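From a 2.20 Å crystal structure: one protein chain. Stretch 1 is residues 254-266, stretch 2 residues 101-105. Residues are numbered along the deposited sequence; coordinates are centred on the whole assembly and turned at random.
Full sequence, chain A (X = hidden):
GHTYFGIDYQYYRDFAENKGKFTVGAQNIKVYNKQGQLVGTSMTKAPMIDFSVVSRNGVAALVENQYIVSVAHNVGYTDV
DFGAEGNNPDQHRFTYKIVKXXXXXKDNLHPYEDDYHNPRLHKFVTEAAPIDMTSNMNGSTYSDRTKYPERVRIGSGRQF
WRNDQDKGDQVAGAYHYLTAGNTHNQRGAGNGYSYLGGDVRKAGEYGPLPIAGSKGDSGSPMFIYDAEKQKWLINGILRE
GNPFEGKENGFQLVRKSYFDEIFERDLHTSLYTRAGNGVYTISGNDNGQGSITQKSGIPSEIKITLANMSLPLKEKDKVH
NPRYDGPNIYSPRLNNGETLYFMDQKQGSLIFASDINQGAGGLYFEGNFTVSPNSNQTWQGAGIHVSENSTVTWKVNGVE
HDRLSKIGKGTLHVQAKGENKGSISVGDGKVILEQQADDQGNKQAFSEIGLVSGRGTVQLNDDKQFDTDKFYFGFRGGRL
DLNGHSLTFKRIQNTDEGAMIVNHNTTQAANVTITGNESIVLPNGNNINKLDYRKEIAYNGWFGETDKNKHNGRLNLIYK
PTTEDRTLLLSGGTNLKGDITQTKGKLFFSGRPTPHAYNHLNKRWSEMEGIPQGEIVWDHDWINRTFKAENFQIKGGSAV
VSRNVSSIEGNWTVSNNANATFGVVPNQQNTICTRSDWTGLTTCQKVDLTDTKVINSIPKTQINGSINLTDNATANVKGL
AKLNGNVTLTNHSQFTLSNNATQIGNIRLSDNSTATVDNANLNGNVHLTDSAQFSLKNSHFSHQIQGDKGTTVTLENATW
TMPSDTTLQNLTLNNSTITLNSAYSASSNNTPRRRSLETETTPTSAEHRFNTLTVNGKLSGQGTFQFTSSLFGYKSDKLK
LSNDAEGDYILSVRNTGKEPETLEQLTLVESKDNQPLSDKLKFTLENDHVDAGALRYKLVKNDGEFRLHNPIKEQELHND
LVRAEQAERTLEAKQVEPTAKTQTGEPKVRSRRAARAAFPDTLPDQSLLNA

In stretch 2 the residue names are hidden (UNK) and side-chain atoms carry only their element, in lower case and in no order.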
# COMPACT_ATOMS: atom_id res chain seq x y z
N VAL A 254 -23.02 -67.33 10.08
CA VAL A 254 -22.15 -67.61 8.94
C VAL A 254 -21.13 -68.68 9.30
O VAL A 254 -20.71 -68.79 10.45
CB VAL A 254 -21.41 -66.34 8.44
CG1 VAL A 254 -22.41 -65.37 7.81
CG2 VAL A 254 -20.64 -65.69 9.58
N ARG A 255 -20.74 -69.47 8.30
CA ARG A 255 -19.90 -70.64 8.53
C ARG A 255 -18.50 -70.49 7.91
O ARG A 255 -18.27 -70.85 6.76
CB ARG A 255 -20.62 -71.89 8.04
CG ARG A 255 -22.02 -71.99 8.65
CD ARG A 255 -22.82 -73.18 8.17
NE ARG A 255 -24.22 -73.07 8.56
CZ ARG A 255 -25.22 -73.75 8.00
NH1 ARG A 255 -24.97 -74.60 7.03
NH2 ARG A 255 -26.46 -73.57 8.42
N LYS A 256 -17.57 -69.98 8.71
CA LYS A 256 -16.22 -69.66 8.25
C LYS A 256 -15.42 -70.91 7.86
O LYS A 256 -14.63 -70.87 6.92
CB LYS A 256 -15.49 -68.89 9.35
CG LYS A 256 -14.15 -68.31 8.96
CD LYS A 256 -14.28 -66.84 8.61
CE LYS A 256 -12.97 -66.09 8.86
NZ LYS A 256 -12.58 -66.08 10.30
N SER A 257 -15.62 -72.00 8.59
CA SER A 257 -14.89 -73.24 8.33
C SER A 257 -15.37 -73.91 7.06
O SER A 257 -14.59 -74.52 6.33
CB SER A 257 -15.02 -74.22 9.49
OG SER A 257 -13.99 -74.00 10.44
N TYR A 258 -16.67 -73.82 6.82
CA TYR A 258 -17.24 -74.39 5.61
C TYR A 258 -16.75 -73.59 4.42
O TYR A 258 -16.37 -74.16 3.40
CB TYR A 258 -18.76 -74.34 5.68
CG TYR A 258 -19.47 -74.69 4.40
CD1 TYR A 258 -19.43 -75.98 3.88
CD2 TYR A 258 -20.23 -73.74 3.72
CE1 TYR A 258 -20.10 -76.31 2.71
CE2 TYR A 258 -20.90 -74.06 2.56
CZ TYR A 258 -20.84 -75.35 2.06
OH TYR A 258 -21.51 -75.66 0.90
N PHE A 259 -16.74 -72.28 4.55
CA PHE A 259 -16.27 -71.46 3.45
C PHE A 259 -14.82 -71.78 3.11
O PHE A 259 -14.46 -71.83 1.94
CB PHE A 259 -16.40 -69.97 3.74
CG PHE A 259 -15.75 -69.12 2.70
CD1 PHE A 259 -16.35 -68.94 1.47
CD2 PHE A 259 -14.51 -68.56 2.93
CE1 PHE A 259 -15.74 -68.18 0.49
CE2 PHE A 259 -13.89 -67.79 1.96
CZ PHE A 259 -14.52 -67.61 0.73
N ASP A 260 -13.99 -71.98 4.13
CA ASP A 260 -12.59 -72.32 3.93
C ASP A 260 -12.44 -73.60 3.13
O ASP A 260 -11.56 -73.72 2.29
CB ASP A 260 -11.85 -72.44 5.27
CG ASP A 260 -11.58 -71.08 5.91
OD1 ASP A 260 -11.82 -70.05 5.24
OD2 ASP A 260 -11.13 -71.04 7.08
N GLU A 261 -13.32 -74.57 3.38
CA GLU A 261 -13.28 -75.81 2.61
C GLU A 261 -13.60 -75.58 1.14
O GLU A 261 -13.01 -76.20 0.26
CB GLU A 261 -14.22 -76.85 3.21
CG GLU A 261 -13.78 -77.37 4.56
CD GLU A 261 -14.80 -78.29 5.18
OE1 GLU A 261 -15.73 -78.72 4.46
OE2 GLU A 261 -14.69 -78.59 6.39
N ILE A 262 -14.55 -74.68 0.87
CA ILE A 262 -14.92 -74.37 -0.51
C ILE A 262 -13.76 -73.66 -1.18
O ILE A 262 -13.40 -73.96 -2.31
CB ILE A 262 -16.15 -73.43 -0.56
CG1 ILE A 262 -17.37 -74.06 0.12
CG2 ILE A 262 -16.47 -73.03 -2.01
CD1 ILE A 262 -17.64 -75.48 -0.30
N PHE A 263 -13.17 -72.71 -0.47
CA PHE A 263 -12.14 -71.88 -1.05
C PHE A 263 -10.91 -72.69 -1.44
O PHE A 263 -10.40 -72.56 -2.54
CB PHE A 263 -11.75 -70.77 -0.08
CG PHE A 263 -10.91 -69.68 -0.70
CD1 PHE A 263 -11.50 -68.65 -1.41
CD2 PHE A 263 -9.53 -69.68 -0.54
CE1 PHE A 263 -10.73 -67.65 -1.97
CE2 PHE A 263 -8.76 -68.67 -1.10
CZ PHE A 263 -9.37 -67.66 -1.81
N GLU A 264 -10.45 -73.54 -0.52
CA GLU A 264 -9.25 -74.35 -0.73
C GLU A 264 -9.45 -75.38 -1.83
O GLU A 264 -8.49 -75.84 -2.45
CB GLU A 264 -8.81 -75.02 0.57
CG GLU A 264 -8.13 -74.06 1.54
CD GLU A 264 -8.12 -74.56 2.98
OE1 GLU A 264 -8.81 -75.57 3.28
OE2 GLU A 264 -7.43 -73.93 3.82
N ARG A 265 -10.71 -75.74 -2.07
CA ARG A 265 -11.06 -76.64 -3.16
C ARG A 265 -10.82 -75.98 -4.52
O ARG A 265 -10.49 -76.66 -5.50
CB ARG A 265 -12.53 -77.05 -3.01
CG ARG A 265 -13.05 -78.04 -4.03
CD ARG A 265 -14.49 -78.42 -3.69
NE ARG A 265 -14.60 -78.88 -2.30
CZ ARG A 265 -15.70 -78.76 -1.55
NH1 ARG A 265 -16.79 -78.18 -2.04
NH2 ARG A 265 -15.69 -79.20 -0.30
N ASP A 266 -10.96 -74.66 -4.58
CA ASP A 266 -10.82 -73.93 -5.84
C ASP A 266 -9.44 -73.29 -6.00
O ASP A 266 -9.04 -72.92 -7.10
CB ASP A 266 -11.89 -72.84 -5.94
CG ASP A 266 -13.31 -73.41 -5.97
OD1 ASP A 266 -13.53 -74.40 -6.72
OD2 ASP A 266 -14.19 -72.87 -5.26
N UNK A 101 -23.00 -73.19 -6.80
CA UNK A 101 -23.84 -72.74 -5.68
C UNK A 101 -23.27 -73.11 -4.32
O UNK A 101 -23.46 -72.38 -3.35
c UNK A 101 -27.42 -73.01 -7.03
c UNK A 101 -25.91 -73.05 -7.14
n UNK A 101 -28.88 -70.69 -6.29
c UNK A 101 -28.61 -70.92 -7.56
n UNK A 101 -27.95 -72.01 -7.94
n UNK A 101 -29.04 -70.08 -8.48
c UNK A 101 -25.25 -73.32 -5.81
N UNK A 102 -22.57 -74.23 -4.26
CA UNK A 102 -22.05 -74.76 -3.01
C UNK A 102 -23.14 -74.83 -1.94
O UNK A 102 -23.01 -74.25 -0.87
c UNK A 102 -19.66 -74.05 -3.47
n UNK A 102 -19.10 -72.91 -3.85
o UNK A 102 -19.24 -75.14 -3.84
c UNK A 102 -20.85 -73.95 -2.52
N UNK A 103 -24.21 -75.55 -2.25
CA UNK A 103 -25.25 -75.84 -1.28
C UNK A 103 -24.70 -76.75 -0.19
O UNK A 103 -24.17 -77.82 -0.46
o UNK A 103 -27.24 -74.31 -2.66
c UNK A 103 -27.18 -75.51 -2.90
n UNK A 103 -27.73 -76.05 -3.99
c UNK A 103 -26.47 -76.47 -1.95
N UNK A 104 -24.83 -76.29 1.05
CA UNK A 104 -24.38 -77.03 2.23
C UNK A 104 -24.97 -78.44 2.29
O UNK A 104 -26.15 -78.64 2.03
c UNK A 104 -24.02 -77.86 6.79
c UNK A 104 -22.29 -76.30 6.27
c UNK A 104 -22.93 -75.99 5.09
c UNK A 104 -24.65 -77.55 5.61
c UNK A 104 -22.84 -77.23 7.12
c UNK A 104 -24.11 -76.62 4.73
o UNK A 104 -22.21 -77.54 8.30
c UNK A 104 -24.82 -76.26 3.46
N UNK A 105 -24.14 -79.42 2.64
CA UNK A 105 -24.61 -80.77 2.90
C UNK A 105 -24.38 -81.09 4.37
O UNK A 105 -23.25 -81.11 4.84
c UNK A 105 -23.87 -81.80 2.04
c UNK A 105 -23.26 -84.25 1.80
n UNK A 105 -24.54 -86.16 0.71
c UNK A 105 -24.32 -83.25 2.25
c UNK A 105 -23.74 -85.71 1.90
O HOH W 1 -16.84 -73.27 -6.00
O HOH W 2 -16.89 -76.36 -4.58
O HOH W 3 -19.73 -77.64 -2.19

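Position 101 carries seven side-chain atoms, four carbons and three nitrogens: three carbons in a row, a nitrogen, then a carbon bearing two further nitrogens. They bury no surface against stretch 1; the nearest approach is from CB of 101 to Tyr 258 OH, 8.0 Å. The terminal group is a guanidinium, so the residue is Arg 101. Two of its nitrogens are hydrogen-bonded elsewhere in the structure.

Position 102 has four side-chain atoms, two carbons with the second carrying one oxygen and one nitrogen. Its CA-to-CB bond points toward the helix of stretch 1. Its backbone O accepts a hydrogen bond from Tyr 258 OH at 2.7 Å, lying at the edge of the Tyr 258 ring, near its plane, and its side-chain nitrogen packs 3.2 Å from Ile 262 CG2. A carboxamide on a single methylene identifies Asn 102. Its backbone has phi/psi of 50/57, a left-handed conformation that asparagine tolerates better than most residues. Waters extend its reach: water 1 accepts from Asn 102 ND2 (3.1 Å) and lies 2.8 Å from Asp 266 OD2, a geometry suited to donation, whereas water 2 donates to Asn 102 OD1 (2.7 Å) and accepts from Arg 265 NH1 (3.1 Å). Water 3 makes a second bridge between the same two groups, through a weak bond to Arg 265 NH1 at 3.0 Å. Direct approach of Arg 265 NH1 to Asn 102 OD1 stops at 4.3 Å, so water carries this link.

Position 103 repeats the same four-atom pattern, two carbons, one oxygen and one nitrogen. Here CA-to-CB points away from stretch 1, and contact is left to the backbone, whose C lies 3.5 Å from Tyr 258 OH. The residue is Asn 103, its carboxamide hydrogen-bonded elsewhere.

Position 104 shows eight side-chain atoms: one carbon, then a ring of six carbons bearing an oxygen. Although CA-to-CB runs sideways, the end of the side chain comes nearer to the helix. Arg 255 lies over one ring face, its CZ 4.2 Å from the ring centroid and 6° off the normal, which is cation-pi geometry. The ring also directs its edge toward the face of Tyr 258, with centroids 4.7 Å apart and planes at 61°. The phenol makes it Tyr 104. Tyr 104 CD1 and Tyr 258 CD1 approach to 3.7 Å; Tyr 104 N, 3.4 Å from Tyr 258 OH, has too poor an angle for a hydrogen bond.

Position 105 has four carbons in a row ending in nitrogen. CA-to-CB runs sideways and the end leads away; CB, its nearest side-chain atom, is 6.7 Å from Tyr 258 OH. This is Lys 105.

The contact buries 346 Å² in total, and Tyr 258 sits at its centre, binding one backbone carbonyl through its hydroxyl while offering a ring face to Tyr 104. Arg 255, at the N-cap position, supplies the cation; Ile 262, one turn beyond Tyr 258, meets the carboxamide of Asn 102, two waters connect that group to Arg 265, and a third lies between it and Asp 266.

Stretch 2, residues 101-105: RNNYK
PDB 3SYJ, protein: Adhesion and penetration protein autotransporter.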